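Local structure of peroxinectin A (Dictyostelium discoideum, 6ERC) at residues A300-F303 / G304-E307. The protein is a secreted heme peroxidase that uses hydrogen peroxide to oxidise phenolic donors and also acts on iodide and thiocyanate. Residues are numbered along the deposited sequence; the frame is centred on the assembly and turned at random.
Sequences AFRF and GHSE. With CA (calcium ion), chain G; HEM (protoporphyrin IX containing Fe), chain F.
Arg302 and His305 lie side by side and point the same way, both reaching the heme. His305 is the proximal ligand, with NE2 2.3 Å from the heme iron. Its ring stands at 86° to the guanidinium plane, and Arg302 CD meets the ring edge in plane, 3.9 Å from CE1. The backbone holds the pair in step, since His305 N donates to Arg302 O at 3.3 Å. With chi1 at -64°, CG of Arg302 lies beside the backbone N, and the chain then bends at chi2 to run along the porphyrin. NH1 donates to propionate oxygen O1A at a doubtfully short distance, NH2 only weakly. NE is also hydrogen-bonded to Thr297 O, and NH1 to Asn383 OD1. Replacing Arg302 by alanine would probably leave that propionate without this charged partner and the histidine edge without its neighbour. Packing is tight on the heme side, where Gly304 CA sits 3.7 Å from heme C3C and a side chain would clash. The Phe303 and Glu307 side is sparser but also buried: Phe303 CE1 meets Glu307 OE2 obliquely, and Ile356 touches both side chains. Next after His305, Ser306 binds calcium through O and OG, with Asn355, Asp357, Tyr359 and two waters. The calcium thus probably helps fix the backbone carrying His305.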
ATOM      1  N   ALA A 300       2.480  10.472   2.588  1.00 51.78           N
ATOM      2  CA  ALA A 300       2.205  10.764   1.184  1.00 51.47           C
ATOM      3  C   ALA A 300       1.401   9.649   0.523  1.00 51.26           C
ATOM      4  O   ALA A 300       0.330   9.890  -0.043  1.00 51.48           O
ATOM      5  CB  ALA A 300       3.520  10.996   0.438  1.00 52.54           C
ATOM      6  N   PHE A 301       1.905   8.419   0.576  1.00 50.18           N
ATOM      7  CA  PHE A 301       1.313   7.342  -0.206  1.00 51.02           C
ATOM      8  C   PHE A 301       0.031   6.785   0.400  1.00 50.41           C
ATOM      9  O   PHE A 301      -0.555   5.865  -0.180  1.00 49.37           O
ATOM     10  CB  PHE A 301       2.322   6.207  -0.391  1.00 50.69           C
ATOM     11  CG  PHE A 301       2.077   5.385  -1.619  1.00 49.01           C
ATOM     12  CD1 PHE A 301       2.431   5.866  -2.865  1.00 48.98           C
ATOM     13  CD2 PHE A 301       1.487   4.137  -1.530  1.00 49.67           C
ATOM     14  CE1 PHE A 301       2.205   5.115  -4.002  1.00 50.38           C
ATOM     15  CE2 PHE A 301       1.259   3.382  -2.665  1.00 49.69           C
ATOM     16  CZ  PHE A 301       1.619   3.872  -3.901  1.00 47.82           C
ATOM     17  N   ARG A 302      -0.421   7.304   1.538  1.00 53.59           N
ATOM     18  CA  ARG A 302      -1.713   6.899   2.079  1.00 53.97           C
ATOM     19  C   ARG A 302      -2.876   7.619   1.412  1.00 53.07           C
ATOM     20  O   ARG A 302      -4.023   7.437   1.836  1.00 53.20           O
ATOM     21  CB  ARG A 302      -1.753   7.131   3.591  1.00 53.39           C
ATOM     22  CG  ARG A 302      -0.749   6.285   4.356  1.00 53.80           C
ATOM     23  CD  ARG A 302      -1.284   5.832   5.703  1.00 55.28           C
ATOM     24  NE  ARG A 302      -0.295   5.037   6.424  1.00 56.17           N
ATOM     25  CZ  ARG A 302      -0.523   4.417   7.577  1.00 57.90           C
ATOM     26  NH1 ARG A 302      -1.715   4.494   8.155  1.00 59.35           N
ATOM     27  NH2 ARG A 302       0.445   3.718   8.154  1.00 57.80           N
ATOM     28  N   PHE A 303      -2.612   8.420   0.378  1.00 51.98           N
ATOM     29  CA  PHE A 303      -3.680   9.083  -0.357  1.00 52.50           C
ATOM     30  C   PHE A 303      -4.702   8.102  -0.911  1.00 52.68           C
ATOM     31  O   PHE A 303      -5.841   8.496  -1.185  1.00 54.50           O
ATOM     32  CB  PHE A 303      -3.085   9.901  -1.507  1.00 53.17           C
ATOM     33  CG  PHE A 303      -2.529   9.062  -2.631  1.00 52.21           C
ATOM     34  CD1 PHE A 303      -3.342   8.653  -3.678  1.00 51.91           C
ATOM     35  CD2 PHE A 303      -1.196   8.688  -2.644  1.00 51.39           C
ATOM     36  CE1 PHE A 303      -2.838   7.884  -4.709  1.00 52.04           C
ATOM     37  CE2 PHE A 303      -0.686   7.918  -3.678  1.00 51.95           C
ATOM     38  CZ  PHE A 303      -1.509   7.518  -4.710  1.00 50.83           C
ATOM     39  N   GLY A 304      -4.323   6.837  -1.093  1.00 52.08           N
ATOM     40  CA  GLY A 304      -5.219   5.887  -1.728  1.00 51.74           C
ATOM     41  C   GLY A 304      -6.512   5.673  -0.970  1.00 51.70           C
ATOM     42  O   GLY A 304      -7.529   5.307  -1.560  1.00 52.16           O
ATOM     43  N   HIS A 305      -6.498   5.894   0.340  1.00 53.78           N
ATOM     44  CA  HIS A 305      -7.719   5.721   1.116  1.00 54.94           C
ATOM     45  C   HIS A 305      -8.785   6.729   0.707  1.00 53.65           C
ATOM     46  O   HIS A 305      -9.983   6.440   0.802  1.00 53.42           O
ATOM     47  CB  HIS A 305      -7.386   5.833   2.596  1.00 55.81           C
ATOM     48  CG  HIS A 305      -6.322   4.876   3.035  1.00 57.82           C
ATOM     49  ND1 HIS A 305      -5.254   5.257   3.818  1.00 58.20           N
ATOM     50  CD2 HIS A 305      -6.147   3.559   2.775  1.00 56.48           C
ATOM     51  CE1 HIS A 305      -4.475   4.211   4.034  1.00 58.20           C
ATOM     52  NE2 HIS A 305      -4.997   3.168   3.416  1.00 57.22           N
ATOM     53  N   SER A 306      -8.369   7.905   0.237  1.00 52.46           N
ATOM     54  CA  SER A 306      -9.312   8.873  -0.310  1.00 53.64           C
ATOM     55  C   SER A 306      -9.926   8.382  -1.617  1.00 54.59           C
ATOM     56  O   SER A 306     -11.090   8.682  -1.913  1.00 54.62           O
ATOM     57  CB  SER A 306      -8.603  10.206  -0.533  1.00 53.48           C
ATOM     58  OG  SER A 306      -9.518  11.213  -0.919  1.00 54.73           O
ATOM     59  N   GLU A 307      -9.159   7.641  -2.422  1.00 52.97           N
ATOM     60  CA  GLU A 307      -9.582   7.277  -3.770  1.00 55.01           C
ATOM     61  C   GLU A 307     -10.370   5.972  -3.839  1.00 53.44           C
ATOM     62  O   GLU A 307     -10.924   5.659  -4.897  1.00 51.88           O
ATOM     63  CB  GLU A 307      -8.358   7.190  -4.697  1.00 53.76           C
ATOM     64  CG  GLU A 307      -7.605   5.865  -4.657  1.00 53.31           C
ATOM     65  CD  GLU A 307      -6.237   5.932  -5.321  1.00 52.20           C
ATOM     66  OE1 GLU A 307      -6.085   6.666  -6.321  1.00 51.42           O
ATOM     67  OE2 GLU A 307      -5.312   5.246  -4.835  1.00 51.25           O
TER
HETATM   68 CA    CA G 605     -11.754  11.034  -1.567  1.00 47.37          CA
HETATM   69  CHA HEM F 604      -2.008   1.226   5.473  1.00 54.12           C
HETATM   70  CHB HEM F 604      -6.440  -0.530   4.673  1.00 50.11           C
HETATM   71  CHC HEM F 604      -6.174   0.960   0.050  1.00 47.77           C
HETATM   72  CHD HEM F 604      -1.837   2.926   0.935  1.00 52.38           C
HETATM   73  C1A HEM F 604      -3.252   0.680   5.668  1.00 52.15           C
HETATM   74  C2A HEM F 604      -3.801   0.264   6.935  1.00 50.82           C
HETATM   75  C3A HEM F 604      -5.028  -0.221   6.724  1.00 49.41           C
HETATM   76  C4A HEM F 604      -5.292  -0.130   5.306  1.00 49.80           C
HETATM   77  CMA HEM F 604      -6.001  -0.789   7.781  1.00 45.54           C
HETATM   78  CAA HEM F 604      -3.069   0.390   8.281  1.00 51.66           C
HETATM   79  CBA HEM F 604      -3.819   1.436   9.093  1.00 52.61           C
HETATM   80  CGA HEM F 604      -2.905   2.032  10.132  1.00 54.79           C
HETATM   81  O1A HEM F 604      -1.894   2.679   9.753  1.00 54.82           O
HETATM   82  O2A HEM F 604      -3.193   1.870  11.344  1.00 54.01           O
HETATM   83  C1B HEM F 604      -6.734  -0.295   3.352  1.00 49.24           C
HETATM   84  C2B HEM F 604      -7.942  -0.717   2.687  1.00 47.71           C
HETATM   85  C3B HEM F 604      -7.874  -0.313   1.407  1.00 48.25           C
HETATM   86  C4B HEM F 604      -6.615   0.383   1.226  1.00 49.49           C
HETATM   87  CMB HEM F 604      -9.056  -1.501   3.408  1.00 43.14           C
HETATM   88  CAB HEM F 604      -8.895  -0.494   0.260  1.00 47.63           C
HETATM   89  CBB HEM F 604     -10.095  -1.059   0.431  1.00 48.58           C
HETATM   90  C1C HEM F 604      -4.983   1.632  -0.121  1.00 47.66           C
HETATM   91  C2C HEM F 604      -4.513   2.257  -1.346  1.00 48.10           C
HETATM   92  C3C HEM F 604      -3.303   2.802  -1.095  1.00 49.54           C
HETATM   93  C4C HEM F 604      -2.989   2.531   0.291  1.00 51.55           C
HETATM   94  CMC HEM F 604      -5.351   2.240  -2.642  1.00 45.50           C
HETATM   95  CAC HEM F 604      -2.304   3.595  -1.978  1.00 47.87           C
HETATM   96  CBC HEM F 604      -2.466   3.897  -3.267  1.00 47.73           C
HETATM   97  C1D HEM F 604      -1.489   2.599   2.223  1.00 52.10           C
HETATM   98  C2D HEM F 604      -0.219   2.875   2.853  1.00 51.41           C
HETATM   99  C3D HEM F 604      -0.279   2.412   4.105  1.00 54.18           C
HETATM  100  C4D HEM F 604      -1.575   1.813   4.308  1.00 54.05           C
HETATM  101  CMD HEM F 604       0.960   3.605   2.177  1.00 49.08           C
HETATM  102  CAD HEM F 604       0.825   2.445   5.176  1.00 53.66           C
HETATM  103  CBD HEM F 604       1.759   1.289   4.831  1.00 54.33           C
HETATM  104  CGD HEM F 604       2.343   0.667   6.076  1.00 53.26           C
HETATM  105  O1D HEM F 604       1.673  -0.215   6.671  1.00 51.67           O
HETATM  106  O2D HEM F 604       3.475   1.035   6.479  1.00 51.47           O
HETATM  107  NA  HEM F 604      -4.189   0.424   4.692  1.00 54.14           N
HETATM  108  NB  HEM F 604      -5.946   0.373   2.435  1.00 54.65           N
HETATM  109  NC  HEM F 604      -4.026   1.818   0.852  1.00 52.80           N
HETATM  110  ND  HEM F 604      -2.291   1.949   3.139  1.00 55.15           N
HETATM  111 FE   HEM F 604      -4.071   1.124   2.775  1.00 61.91          FE
HETATM  112  O   HOH W   1     -13.573   9.594  -1.047  1.00 42.47           O
HETATM  113  O   HOH W   2     -13.501  11.999  -2.806  1.00 42.87           O